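Local structure of putative phosphohistidine phosphatase, SixA (Nakamurella multipartita, 4HBZ) at residues H153-T164 and A176-P184. The protein is a putative phosphohistidine phosphatase of the histidine phosphatase superfamily (branch 1), which probably removes phosphate groups through a phosphohistidine intermediate. Numbering follows the deposited sequence. Where two conformers were deposited one is given.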
ATOM      1  N   HIS A 153      12.507   4.402   5.657  1.00 15.36           N
ATOM      2  CA  HIS A 153      12.239   5.632   4.918  1.00 15.51           C
ATOM      3  C   HIS A 153      11.001   5.425   4.095  1.00 14.14           C
ATOM      4  O   HIS A 153      10.903   4.450   3.332  1.00 15.47           O
ATOM      5  CB  HIS A 153      13.415   5.956   4.027  1.00 15.85           C
ATOM      6  CG  HIS A 153      14.628   6.334   4.804  1.00 17.25           C
ATOM      7  ND1 HIS A 153      15.787   5.600   4.756  1.00 19.65           N
ATOM      8  CD2 HIS A 153      14.840   7.312   5.728  1.00 20.13           C
ATOM      9  CE1 HIS A 153      16.663   6.108   5.605  1.00 18.79           C
ATOM     10  NE2 HIS A 153      16.114   7.136   6.220  1.00 22.29           N
ATOM     11  N   PHE A 154      10.011   6.280   4.318  1.00 12.96           N
ATOM     12  CA  PHE A 154       8.725   6.084   3.671  1.00 12.06           C
ATOM     13  C   PHE A 154       8.045   7.423   3.501  1.00 11.94           C
ATOM     14  O   PHE A 154       6.942   7.685   4.014  1.00 13.61           O
ATOM     15  CB  PHE A 154       7.881   5.028   4.454  1.00 11.30           C
ATOM     16  CG  PHE A 154       6.978   4.185   3.579  1.00 11.06           C
ATOM     17  CD1 PHE A 154       5.812   4.695   3.055  1.00 11.62           C
ATOM     18  CD2 PHE A 154       7.330   2.907   3.236  1.00 12.53           C
ATOM     19  CE1 PHE A 154       4.991   3.951   2.232  1.00 11.03           C
ATOM     20  CE2 PHE A 154       6.510   2.160   2.433  1.00 11.93           C
ATOM     21  CZ  PHE A 154       5.333   2.679   1.928  1.00 11.37           C
ATOM     22  N   ALA A 155       8.676   8.287   2.689  1.00 12.96           N
ATOM     23  CA  ALA A 155       8.157   9.634   2.446  1.00 13.19           C
ATOM     24  C   ALA A 155       6.883   9.605   1.632  1.00 13.00           C
ATOM     25  O   ALA A 155       6.574   8.616   0.996  1.00 12.42           O
ATOM     26  CB  ALA A 155       9.208  10.404   1.654  1.00 14.70           C
ATOM     27  N   ALA A 156       6.153  10.699   1.621  1.00 12.66           N
ATOM     28  CA  ALA A 156       4.949  10.828   0.845  1.00 11.74           C
ATOM     29  C   ALA A 156       5.207  10.421  -0.610  1.00 11.70           C
ATOM     30  O   ALA A 156       6.121  10.931  -1.266  1.00 13.42           O
ATOM     31  CB  ALA A 156       4.460  12.276   0.891  1.00 12.20           C
ATOM     32  N   GLY A 157       4.388   9.502  -1.111  1.00 11.02           N
ATOM     33  CA  GLY A 157       4.502   8.989  -2.470  1.00 10.69           C
ATOM     34  C   GLY A 157       5.188   7.647  -2.586  1.00 10.79           C
ATOM     35  O   GLY A 157       5.159   7.009  -3.645  1.00 11.46           O
ATOM     36  N   THR A 158       5.819   7.197  -1.490  1.00 10.18           N
ATOM     37  CA  THR A 158       6.487   5.884  -1.484  1.00 10.14           C
ATOM     38  C   THR A 158       5.517   4.751  -1.550  1.00 10.33           C
ATOM     39  O   THR A 158       4.415   4.840  -1.042  1.00 10.81           O
ATOM     40  CB  THR A 158       7.334   5.742  -0.196  1.00 10.37           C
ATOM     41  OG1 THR A 158       8.275   6.807  -0.133  1.00 11.39           O
ATOM     42  CG2 THR A 158       8.115   4.445  -0.105  1.00 10.75           C
ATOM     43  N   PHE A 159       5.895   3.678  -2.213  1.00 10.07           N
ATOM     44  CA  PHE A 159       5.128   2.444  -2.074  1.00 10.78           C
ATOM     45  C   PHE A 159       6.033   1.255  -1.907  1.00 11.02           C
ATOM     46  O   PHE A 159       7.167   1.226  -2.325  1.00 11.45           O
ATOM     47  CB  PHE A 159       4.159   2.233  -3.252  1.00 10.69           C
ATOM     48  CG  PHE A 159       4.812   2.095  -4.607  1.00 10.99           C
ATOM     49  CD1 PHE A 159       5.266   0.872  -5.081  1.00 12.33           C
ATOM     50  CD2 PHE A 159       4.977   3.243  -5.396  1.00 11.95           C
ATOM     51  CE1 PHE A 159       5.846   0.774  -6.333  1.00 12.62           C
ATOM     52  CE2 PHE A 159       5.573   3.141  -6.627  1.00 12.26           C
ATOM     53  CZ  PHE A 159       5.973   1.918  -7.099  1.00 12.13           C
ATOM     54  N   ALA A 160       5.493   0.266  -1.206  1.00 10.11           N
ATOM     55  CA  ALA A 160       6.116  -1.058  -0.997  1.00 11.04           C
ATOM     56  C   ALA A 160       5.331  -2.121  -1.720  1.00 11.07           C
ATOM     57  O   ALA A 160       4.078  -2.055  -1.779  1.00 11.05           O
ATOM     58  CB  ALA A 160       6.147  -1.397   0.489  1.00 11.69           C
ATOM     59  N   VAL A 161       6.041  -3.042  -2.327  1.00 10.96           N
ATOM     60  CA  VAL A 161       5.454  -4.152  -3.038  1.00 10.80           C
ATOM     61  C   VAL A 161       5.784  -5.419  -2.260  1.00 10.70           C
ATOM     62  O   VAL A 161       6.955  -5.696  -1.970  1.00 11.31           O
ATOM     63  CB  VAL A 161       6.011  -4.295  -4.463  1.00 12.20           C
ATOM     64  CG1 VAL A 161       5.338  -5.471  -5.203  1.00 13.14           C
ATOM     65  CG2 VAL A 161       5.881  -2.993  -5.247  1.00 13.06           C
ATOM     66  N   LEU A 162       4.732  -6.146  -1.869  1.00 10.80           N
ATOM     67  CA  LEU A 162       4.860  -7.355  -1.103  1.00 11.50           C
ATOM     68  C   LEU A 162       4.151  -8.510  -1.791  1.00 12.38           C
ATOM     69  O   LEU A 162       3.293  -8.291  -2.617  1.00 12.17           O
ATOM     70  CB  LEU A 162       4.293  -7.178   0.307  1.00 12.56           C
ATOM     71  CG  LEU A 162       4.840  -5.996   1.104  1.00 13.01           C
ATOM     72  CD1 LEU A 162       3.920  -4.795   1.008  1.00 14.14           C
ATOM     73  CD2 LEU A 162       5.077  -6.370   2.563  1.00 14.47           C
ATOM     74  N   SER A 163       4.549  -9.733  -1.450  1.00 12.79           N
ATOM     75  CA  SER A 163       3.988 -10.913  -2.049  1.00 14.16           C
ATOM     76  C   SER A 163       3.599 -11.865  -0.922  1.00 13.52           C
ATOM     77  O   SER A 163       4.357 -12.071   0.042  1.00 15.04           O
ATOM     78  CB  SER A 163       5.049 -11.570  -2.930  1.00 16.26           C
ATOM     79  OG  SER A 163       4.495 -12.668  -3.563  1.00 22.96           O
ATOM     80  N   THR A 164       2.439 -12.504  -1.108  1.00 13.98           N
ATOM     81  CA  THR A 164       1.932 -13.486  -0.118  1.00 14.46           C
ATOM     82  C   THR A 164       1.380 -14.692  -0.845  1.00 14.58           C
ATOM     83  O   THR A 164       0.713 -14.573  -1.888  1.00 14.00           O
ATOM     84  CB  THR A 164       0.905 -12.885   0.845  1.00 15.56           C
ATOM     85  OG1 THR A 164       0.583 -13.843   1.888  1.00 17.41           O
ATOM     86  CG2 THR A 164      -0.355 -12.465   0.186  1.00 15.28           C
ATOM     87  N   ALA A 176       3.459 -11.233   4.618  1.00 13.00           N
ATOM     88  CA  ALA A 176       3.858 -11.113   3.204  1.00 12.55           C
ATOM     89  C   ALA A 176       5.338 -10.766   3.186  1.00 14.07           C
ATOM     90  O   ALA A 176       5.817 -10.108   4.091  1.00 16.18           O
ATOM     91  CB  ALA A 176       3.041 -10.059   2.488  1.00 12.09           C
ATOM     92  N   GLU A 177       6.006 -11.152   2.116  1.00 14.23           N
ATOM     93  CA  GLU A 177       7.431 -10.875   1.966  1.00 15.18           C
ATOM     94  C   GLU A 177       7.615  -9.606   1.145  1.00 15.00           C
ATOM     95  O   GLU A 177       6.934  -9.386   0.135  1.00 14.86           O
ATOM     96  CB  GLU A 177       8.092 -12.021   1.214  1.00 18.47           C
ATOM     97  CG  GLU A 177       8.168 -13.312   2.044  1.00 24.08           C
ATOM     98  CD  GLU A 177       9.013 -14.345   1.311  1.00 32.58           C
ATOM     99  OE1 GLU A 177      10.270 -14.146   1.182  1.00 42.79           O
ATOM    100  OE2 GLU A 177       8.412 -15.309   0.807  1.00 41.88           O
ATOM    101  N   LEU A 178       8.553  -8.788   1.580  1.00 13.78           N
ATOM    102  CA  LEU A 178       8.806  -7.522   0.912  1.00 13.55           C
ATOM    103  C   LEU A 178       9.643  -7.761  -0.321  1.00 13.64           C
ATOM    104  O   LEU A 178      10.769  -8.338  -0.212  1.00 16.10           O
ATOM    105  CB  LEU A 178       9.520  -6.592   1.868  1.00 14.78           C
ATOM    106  CG  LEU A 178       9.879  -5.202   1.360  1.00 15.27           C
ATOM    107  CD1 LEU A 178       8.632  -4.399   0.971  1.00 15.63           C
ATOM    108  CD2 LEU A 178      10.597  -4.459   2.457  1.00 16.76           C
ATOM    109  N   GLN A 179       9.153  -7.293  -1.465  1.00 13.17           N
ATOM    110  CA  GLN A 179       9.857  -7.397  -2.748  1.00 14.39           C
ATOM    111  C   GLN A 179      10.698  -6.155  -3.045  1.00 14.52           C
ATOM    112  O   GLN A 179      11.839  -6.276  -3.524  1.00 15.68           O
ATOM    113  CB  GLN A 179       8.882  -7.685  -3.910  1.00 15.82           C
ATOM    114  CG  GLN A 179       8.020  -8.939  -3.732  1.00 18.30           C
ATOM    115  CD  GLN A 179       8.854 -10.148  -3.400  1.00 23.00           C
ATOM    116  OE1 GLN A 179       9.722 -10.540  -4.190  1.00 28.09           O
ATOM    117  NE2 GLN A 179       8.646 -10.725  -2.220  1.00 24.62           N
ATOM    118  N   LEU A 180      10.099  -4.999  -2.817  1.00 13.82           N
ATOM    119  CA  LEU A 180      10.747  -3.735  -3.104  1.00 15.46           C
ATOM    120  C   LEU A 180      10.045  -2.586  -2.450  1.00 13.75           C
ATOM    121  O   LEU A 180       8.840  -2.631  -2.181  1.00 13.44           O
ATOM    122  CB  LEU A 180      10.898  -3.511  -4.592  1.00 20.26           C
ATOM    123  CG  LEU A 180       9.694  -3.457  -5.432  1.00 24.25           C
ATOM    124  CD1 LEU A 180       9.426  -1.981  -5.761  1.00 27.65           C
ATOM    125  CD2 LEU A 180       9.911  -4.214  -6.742  1.00 27.05           C
ATOM    126  N   VAL A 181      10.815  -1.510  -2.245  1.00 13.28           N
ATOM    127  CA  VAL A 181      10.284  -0.231  -1.833  1.00 12.45           C
ATOM    128  C   VAL A 181      10.738   0.763  -2.902  1.00 12.79           C
ATOM    129  O   VAL A 181      11.951   0.876  -3.165  1.00 13.55           O
ATOM    130  CB  VAL A 181      10.713   0.185  -0.416  1.00 13.33           C
ATOM    131  CG1 VAL A 181      10.094   1.538  -0.033  1.00 13.45           C
ATOM    132  CG2 VAL A 181      10.391  -0.900   0.604  1.00 13.90           C
ATOM    133  N   GLN A 182       9.763   1.426  -3.537  0.50 12.97           N
ATOM    134  CA  GLN A 182      10.012   2.464  -4.551  0.50 13.50           C
ATOM    135  C   GLN A 182       9.752   3.815  -3.947  0.50 12.03           C
ATOM    136  O   GLN A 182       8.642   4.146  -3.546  0.50 11.92           O
ATOM    137  CB  GLN A 182       9.103   2.261  -5.759  0.50 15.83           C
ATOM    138  CG  GLN A 182       9.552   1.113  -6.640  0.50 17.98           C
ATOM    139  CD  GLN A 182      10.871   1.362  -7.331  0.50 19.57           C
ATOM    140  OE1 GLN A 182      11.730   0.474  -7.350  0.50 24.55           O
ATOM    141  NE2 GLN A 182      11.066   2.558  -7.882  0.50 21.46           N
ATOM    142  N   HIS A 183      10.802   4.613  -3.888  1.00 11.44           N
ATOM    143  CA  HIS A 183      10.756   5.929  -3.309  1.00 12.30           C
ATOM    144  C   HIS A 183      10.406   7.003  -4.341  1.00 14.05           C
ATOM    145  O   HIS A 183      10.602   6.830  -5.540  1.00 13.76           O
ATOM    146  CB  HIS A 183      12.121   6.224  -2.633  1.00 13.43           C
ATOM    147  CG  HIS A 183      12.466   5.222  -1.581  1.00 13.23           C
ATOM    148  ND1 HIS A 183      12.111   5.402  -0.259  1.00 15.77           N
ATOM    149  CD2 HIS A 183      12.990   3.988  -1.659  1.00 14.27           C
ATOM    150  CE1 HIS A 183      12.475   4.356   0.435  1.00 14.40           C
ATOM    151  NE2 HIS A 183      12.983   3.464  -0.380  1.00 15.34           N
ATOM    152  N   PRO A 184       9.871   8.137  -3.889  1.00 14.50           N
ATOM    153  CA  PRO A 184       9.391   9.135  -4.826  1.00 16.34           C
ATOM    154  C   PRO A 184      10.556   9.755  -5.586  1.00 18.77           C
ATOM    155  O   PRO A 184      11.705   9.746  -5.114  1.00 20.70           O
ATOM    156  CB  PRO A 184       8.722  10.193  -3.972  1.00 18.41           C
ATOM    157  CG  PRO A 184       8.931   9.789  -2.572  1.00 16.06           C
ATOM    158  CD  PRO A 184       9.562   8.486  -2.500  1.00 15.10           C
TER
HETATM  159  O   HOH W   1       7.198   5.983  -5.218  1.00 15.23           O
HETATM  160  O   HOH W   2       5.750 -14.923   0.228  1.00 40.82           O
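Val-161 packs against Leu-180 where strands 159-164 and 177-182 pair antiparallel. Their side chains lie alongside each other, with Val-161 CG2 3.7 Å from Leu-180 CD1. Val-161 O takes two backbone N-H groups, Gln-179 N at 2.8 Å and, more weakly, Leu-180 N at 3.3 Å. This is a classic beta bulge, and it shifts the register by one residue before Leu-162 pairs with Leu-178. Beyond it, Ala-176 CB lies 3.8 Å from Leu-162 CB and also touches Thr-164 CB. The other way, Gln-182 CB sits over one face of the Phe-159 ring, a CH-pi contact 3.7 Å from the centroid. Phe-159 has CG between its backbone N and carbonyl carbon (chi1 62°), which swings the ring across to Gln-182. At the type II beta turn from Ala-155 to Thr-158, Pro-184 CG lies 3.3 Å from Ala-156 O, and Pro-184 CD lies 3.2 Å from Thr-158 OG1. That hydroxyl donates to Ala-155 O at 2.7 Å; Thr-158 N reaches the same carbonyl from the same face. Thr-158 CG2 touches Val-181 CG1 and covers a face of the Phe-154 ring. A serine here would lack CG2 and would probably leave a gap between Val-181 and that ring. Phe-154 O accepts from Arg-26 NH1, so the contact probably helps place the family's Arg-His motif. Backbone bonds set the register of this edge strand, and apolar side chains pack on both faces.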